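Serine protease inhibitor 4, isoform B (Drosophila melanogaster, PDB 4P0F) probably inhibits serine and cysteine endopeptidases, as a member of the serpin family, and is captured here in its cleaved form. Local coordinates at residues P71-A83 and F109-A121. Sequence-based numbering, arbitrary orientation.
Sequences PEQIAHSFHQVLA and FDQLLSKQFLSAA
P71 and E72 open the contact against L112, whose two methyl branches divide between them: CD1 faces the proline CB, while CD2 lies 3.4 Å from E72 OE1. A bend at chi2 brings the carboxylate over this methyl and beside Q116, their carboxylate and amide planes standing 83° apart, and a water joins E72 OE2 to Q116 NE2. One turn on, A75 packs its CB 3.6 Å from Q116 CB and meets F117 CE1 with the same methyl. H76 ND1 gives Q116 OE1 a weak hydrogen bond of 3.4 Å. The segment axes run nearly parallel, 19° apart at 9.9 Å, as helix 71-84 lies along helix 107-115 in the serpin fold; where the latter gives out, L118 takes positive phi and the chain turns toward strand 120-124, which pairs with strand 91-100. F78 meets F117 in a strongly slid pair, centroids 5.1 Å apart and little overlap, with F10 of helix 6-28 edge-to-face on F78. H79 ND1 donates to Q116 O (3.2 Å), which lies in the imidazole plane but receives the bond tilted 31° from its carbonyl plane; L118 CD2 sits at the ring edge, 3.8 Å from H79 CE1. Replacing this imidazole with an alanine is likely to cost Q116 O its side-chain donor and open a gap beside L118. L82 CD1 packs 3.8 Å from F117 O, a carbonyl hydrogen-bonded by N95 ND2.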
loop_
_atom_site.group_PDB
_atom_site.type_symbol
_atom_site.label_atom_id
_atom_site.label_comp_id
_atom_site.label_asym_id
_atom_site.label_seq_id
_atom_site.Cartn_x
_atom_site.Cartn_y
_atom_site.Cartn_z
ATOM N N PRO A 71 -5.987 -19.016 12.109
ATOM C CA PRO A 71 -6.516 -18.505 10.833
ATOM C C PRO A 71 -7.881 -17.810 10.922
ATOM O O PRO A 71 -8.076 -16.784 10.261
ATOM C CB PRO A 71 -6.633 -19.768 9.968
ATOM C CG PRO A 71 -5.680 -20.729 10.555
ATOM C CD PRO A 71 -5.669 -20.455 12.027
ATOM N N GLU A 72 -8.810 -18.363 11.697
ATOM C CA GLU A 72 -10.122 -17.745 11.842
ATOM C C GLU A 72 -10.005 -16.384 12.532
ATOM O O GLU A 72 -10.670 -15.433 12.140
ATOM C CB GLU A 72 -11.076 -18.659 12.621
ATOM C CG GLU A 72 -12.463 -18.052 12.872
ATOM C CD GLU A 72 -13.205 -17.682 11.590
ATOM O OE1 GLU A 72 -12.916 -16.606 11.019
ATOM O OE2 GLU A 72 -14.093 -18.457 11.165
ATOM N N GLN A 73 -9.159 -16.282 13.553
ATOM C CA GLN A 73 -8.997 -15.008 14.254
ATOM C C GLN A 73 -8.302 -13.983 13.353
ATOM O O GLN A 73 -8.647 -12.801 13.349
ATOM C CB GLN A 73 -8.224 -15.207 15.562
ATOM C CG GLN A 73 -8.981 -16.053 16.572
ATOM C CD GLN A 73 -8.260 -16.188 17.900
ATOM O OE1 GLN A 73 -7.098 -15.805 18.034
ATOM N NE2 GLN A 73 -8.953 -16.735 18.892
ATOM N N ILE A 74 -7.330 -14.439 12.575
ATOM C CA ILE A 74 -6.660 -13.565 11.621
ATOM C C ILE A 74 -7.668 -13.037 10.606
ATOM O O ILE A 74 -7.736 -11.837 10.341
ATOM C CB ILE A 74 -5.527 -14.305 10.885
ATOM C CG1 ILE A 74 -4.393 -14.648 11.852
ATOM C CG2 ILE A 74 -4.996 -13.490 9.711
ATOM C CD1 ILE A 74 -3.406 -15.653 11.268
ATOM N N ALA A 75 -8.452 -13.951 10.040
ATOM C CA ALA A 75 -9.425 -13.593 9.025
ATOM C C ALA A 75 -10.415 -12.580 9.584
ATOM O O ALA A 75 -10.748 -11.585 8.927
ATOM C CB ALA A 75 -10.153 -14.831 8.522
ATOM N N HIS A 76 -10.878 -12.827 10.801
ATOM C CA HIS A 76 -11.843 -11.934 11.413
ATOM C C HIS A 76 -11.269 -10.529 11.606
ATOM O O HIS A 76 -11.996 -9.543 11.500
ATOM C CB HIS A 76 -12.319 -12.485 12.751
ATOM C CG HIS A 76 -13.492 -11.743 13.309
ATOM N ND1 HIS A 76 -14.712 -11.701 12.670
ATOM C CD2 HIS A 76 -13.626 -10.995 14.429
ATOM C CE1 HIS A 76 -15.552 -10.968 13.380
ATOM N NE2 HIS A 76 -14.918 -10.529 14.452
ATOM N N SER A 77 -9.971 -10.431 11.873
ATOM C CA SER A 77 -9.369 -9.125 12.130
ATOM C C SER A 77 -9.392 -8.274 10.860
ATOM O O SER A 77 -9.559 -7.055 10.931
ATOM C CB SER A 77 -7.938 -9.265 12.674
ATOM O OG SER A 77 -7.013 -9.670 11.681
ATOM N N PHE A 78 -9.245 -8.916 9.704
ATOM C CA PHE A 78 -9.324 -8.209 8.432
ATOM C C PHE A 78 -10.763 -7.902 8.068
ATOM O O PHE A 78 -11.043 -6.852 7.488
ATOM C CB PHE A 78 -8.645 -9.013 7.314
ATOM C CG PHE A 78 -7.147 -8.907 7.338
ATOM C CD1 PHE A 78 -6.401 -9.721 8.175
ATOM C CD2 PHE A 78 -6.493 -7.962 6.579
ATOM C CE1 PHE A 78 -5.028 -9.611 8.229
ATOM C CE2 PHE A 78 -5.118 -7.852 6.621
ATOM C CZ PHE A 78 -4.386 -8.678 7.450
ATOM N N HIS A 79 -11.683 -8.795 8.418
ATOM C CA HIS A 79 -13.092 -8.561 8.109
ATOM C C HIS A 79 -13.588 -7.286 8.755
ATOM O O HIS A 79 -14.345 -6.522 8.151
ATOM C CB HIS A 79 -13.973 -9.709 8.582
ATOM C CG HIS A 79 -15.430 -9.471 8.336
ATOM N ND1 HIS A 79 -15.994 -9.559 7.083
ATOM C CD2 HIS A 79 -16.430 -9.113 9.173
ATOM C CE1 HIS A 79 -17.284 -9.287 7.161
ATOM N NE2 HIS A 79 -17.575 -9.012 8.419
ATOM N N GLN A 80 -13.175 -7.078 10.002
ATOM C CA GLN A 80 -13.598 -5.904 10.758
ATOM C C GLN A 80 -13.305 -4.620 9.985
ATOM O O GLN A 80 -14.135 -3.717 9.933
ATOM C CB GLN A 80 -12.907 -5.871 12.125
ATOM C CG GLN A 80 -13.451 -6.889 13.118
ATOM C CD GLN A 80 -12.789 -6.791 14.482
ATOM O OE1 GLN A 80 -11.564 -6.844 14.598
ATOM N NE2 GLN A 80 -13.601 -6.640 15.526
ATOM N N VAL A 81 -12.134 -4.550 9.361
ATOM C CA VAL A 81 -11.751 -3.362 8.602
ATOM C C VAL A 81 -12.447 -3.295 7.254
ATOM O O VAL A 81 -12.996 -2.268 6.877
ATOM C CB VAL A 81 -10.232 -3.316 8.361
ATOM C CG1 VAL A 81 -9.848 -2.046 7.601
ATOM C CG2 VAL A 81 -9.484 -3.408 9.680
ATOM N N LEU A 82 -12.388 -4.401 6.515
ATOM C CA LEU A 82 -12.994 -4.469 5.194
ATOM C C LEU A 82 -14.484 -4.159 5.246
ATOM O O LEU A 82 -15.011 -3.456 4.380
ATOM C CB LEU A 82 -12.759 -5.854 4.585
ATOM C CG LEU A 82 -11.300 -6.201 4.299
ATOM C CD1 LEU A 82 -11.149 -7.694 4.052
ATOM C CD2 LEU A 82 -10.777 -5.424 3.112
ATOM N N ALA A 83 -15.164 -4.664 6.273
ATOM C CA ALA A 83 -16.598 -4.440 6.404
ATOM C C ALA A 83 -16.911 -2.969 6.680
ATOM O O ALA A 83 -17.937 -2.452 6.244
ATOM C CB ALA A 83 -17.177 -5.309 7.506
ATOM N N PHE A 109 -10.365 -22.709 3.581
ATOM C CA PHE A 109 -9.715 -21.628 2.837
ATOM C C PHE A 109 -10.757 -20.809 2.076
ATOM O O PHE A 109 -10.802 -19.577 2.160
ATOM C CB PHE A 109 -8.678 -22.237 1.880
ATOM C CG PHE A 109 -7.831 -21.234 1.125
ATOM C CD1 PHE A 109 -7.089 -20.276 1.785
ATOM C CD2 PHE A 109 -7.729 -21.310 -0.256
ATOM C CE1 PHE A 109 -6.282 -19.395 1.084
ATOM C CE2 PHE A 109 -6.925 -20.443 -0.960
ATOM C CZ PHE A 109 -6.203 -19.471 -0.287
ATOM N N ASP A 110 -11.601 -21.511 1.340
ATOM C CA ASP A 110 -12.656 -20.884 0.555
ATOM C C ASP A 110 -13.615 -20.103 1.444
ATOM O O ASP A 110 -13.992 -18.972 1.121
ATOM C CB ASP A 110 -13.431 -21.943 -0.235
ATOM C CG ASP A 110 -14.523 -21.344 -1.103
ATOM O OD1 ASP A 110 -14.216 -20.439 -1.898
ATOM O OD2 ASP A 110 -15.687 -21.760 -0.973
ATOM N N GLN A 111 -14.016 -20.706 2.563
ATOM C CA GLN A 111 -14.993 -20.076 3.456
ATOM C C GLN A 111 -14.433 -18.828 4.147
ATOM O O GLN A 111 -15.128 -17.817 4.276
ATOM C CB GLN A 111 -15.471 -21.076 4.504
ATOM C CG GLN A 111 -16.435 -22.114 3.958
ATOM C CD GLN A 111 -17.835 -21.566 3.760
ATOM O OE1 GLN A 111 -18.163 -21.034 2.700
ATOM N NE2 GLN A 111 -18.671 -21.697 4.785
ATOM N N LEU A 112 -13.187 -18.901 4.598
ATOM C CA LEU A 112 -12.560 -17.750 5.230
ATOM C C LEU A 112 -12.366 -16.629 4.221
ATOM O O LEU A 112 -12.587 -15.459 4.530
ATOM C CB LEU A 112 -11.218 -18.126 5.853
ATOM C CG LEU A 112 -11.285 -19.044 7.078
ATOM C CD1 LEU A 112 -9.881 -19.392 7.528
ATOM C CD2 LEU A 112 -12.058 -18.407 8.217
ATOM N N LEU A 113 -11.943 -16.974 3.014
ATOM C CA LEU A 113 -11.761 -15.943 1.995
ATOM C C LEU A 113 -13.079 -15.254 1.667
ATOM O O LEU A 113 -13.132 -14.037 1.570
ATOM C CB LEU A 113 -11.162 -16.522 0.720
ATOM C CG LEU A 113 -9.687 -16.915 0.738
ATOM C CD1 LEU A 113 -9.365 -17.617 -0.572
ATOM C CD2 LEU A 113 -8.778 -15.720 0.946
ATOM N N SER A 114 -14.145 -16.034 1.491
ATOM C CA SER A 114 -15.432 -15.479 1.100
ATOM C C SER A 114 -16.099 -14.679 2.219
ATOM O O SER A 114 -16.531 -13.552 1.999
ATOM C CB SER A 114 -16.378 -16.600 0.643
ATOM O OG SER A 114 -15.765 -17.402 -0.349
ATOM N N LYS A 115 -16.180 -15.255 3.416
ATOM C CA LYS A 115 -16.963 -14.661 4.495
ATOM C C LYS A 115 -16.214 -13.549 5.225
ATOM O O LYS A 115 -16.828 -12.573 5.650
ATOM C CB LYS A 115 -17.384 -15.727 5.511
ATOM C CG LYS A 115 -18.378 -16.751 4.999
ATOM C CD LYS A 115 -18.665 -17.781 6.075
ATOM C CE LYS A 115 -19.834 -18.674 5.720
ATOM N NZ LYS A 115 -20.058 -19.700 6.776
ATOM N N GLN A 116 -14.898 -13.698 5.378
ATOM C CA GLN A 116 -14.123 -12.761 6.184
ATOM C C GLN A 116 -13.362 -11.746 5.333
ATOM O O GLN A 116 -13.335 -10.561 5.669
ATOM C CB GLN A 116 -13.154 -13.529 7.085
ATOM C CG GLN A 116 -13.843 -14.549 7.985
ATOM C CD GLN A 116 -14.813 -13.915 8.961
ATOM O OE1 GLN A 116 -14.602 -12.793 9.426
ATOM N NE2 GLN A 116 -15.886 -14.632 9.277
ATOM N N PHE A 117 -12.741 -12.197 4.243
ATOM C CA PHE A 117 -12.029 -11.286 3.350
ATOM C C PHE A 117 -12.936 -10.775 2.235
ATOM O O PHE A 117 -12.512 -9.973 1.401
ATOM C CB PHE A 117 -10.785 -11.954 2.749
ATOM C CG PHE A 117 -9.622 -12.002 3.682
ATOM C CD1 PHE A 117 -9.474 -13.055 4.577
ATOM C CD2 PHE A 117 -8.670 -10.998 3.681
ATOM C CE1 PHE A 117 -8.407 -13.102 5.445
ATOM C CE2 PHE A 117 -7.594 -11.049 4.545
ATOM C CZ PHE A 117 -7.461 -12.094 5.430
ATOM N N LEU A 118 -14.184 -11.237 2.228
ATOM C CA LEU A 118 -15.178 -10.752 1.282
ATOM C C LEU A 118 -14.660 -10.930 -0.141
ATOM O O LEU A 118 -14.958 -10.146 -1.043
ATOM C CB LEU A 118 -15.517 -9.283 1.573
ATOM C CG LEU A 118 -15.998 -8.985 3.002
ATOM C CD1 LEU A 118 -16.297 -7.497 3.152
ATOM C CD2 LEU A 118 -17.228 -9.809 3.366
ATOM N N SER A 119 -13.899 -11.997 -0.333
ATOM C CA SER A 119 -13.226 -12.250 -1.594
ATOM C C SER A 119 -14.138 -12.901 -2.605
ATOM O O SER A 119 -14.915 -13.791 -2.274
ATOM C CB SER A 119 -12.012 -13.148 -1.378
ATOM O OG SER A 119 -11.263 -13.283 -2.575
ATOM N N ALA A 120 -14.034 -12.441 -3.847
ATOM C CA ALA A 120 -14.667 -13.116 -4.961
ATOM C C ALA A 120 -13.754 -14.258 -5.388
ATOM O O ALA A 120 -12.619 -14.353 -4.930
ATOM C CB ALA A 120 -14.910 -12.154 -6.112
ATOM N N ALA A 121 -14.257 -15.117 -6.264
ATOM C CA ALA A 121 -13.464 -16.227 -6.773
ATOM C C ALA A 121 -13.870 -16.536 -8.207
ATOM O O ALA A 121 -15.047 -16.443 -8.563
ATOM C CB ALA A 121 -13.631 -17.436 -5.900
HETATM O O HOH W 1 -15.797 -17.828 8.729
#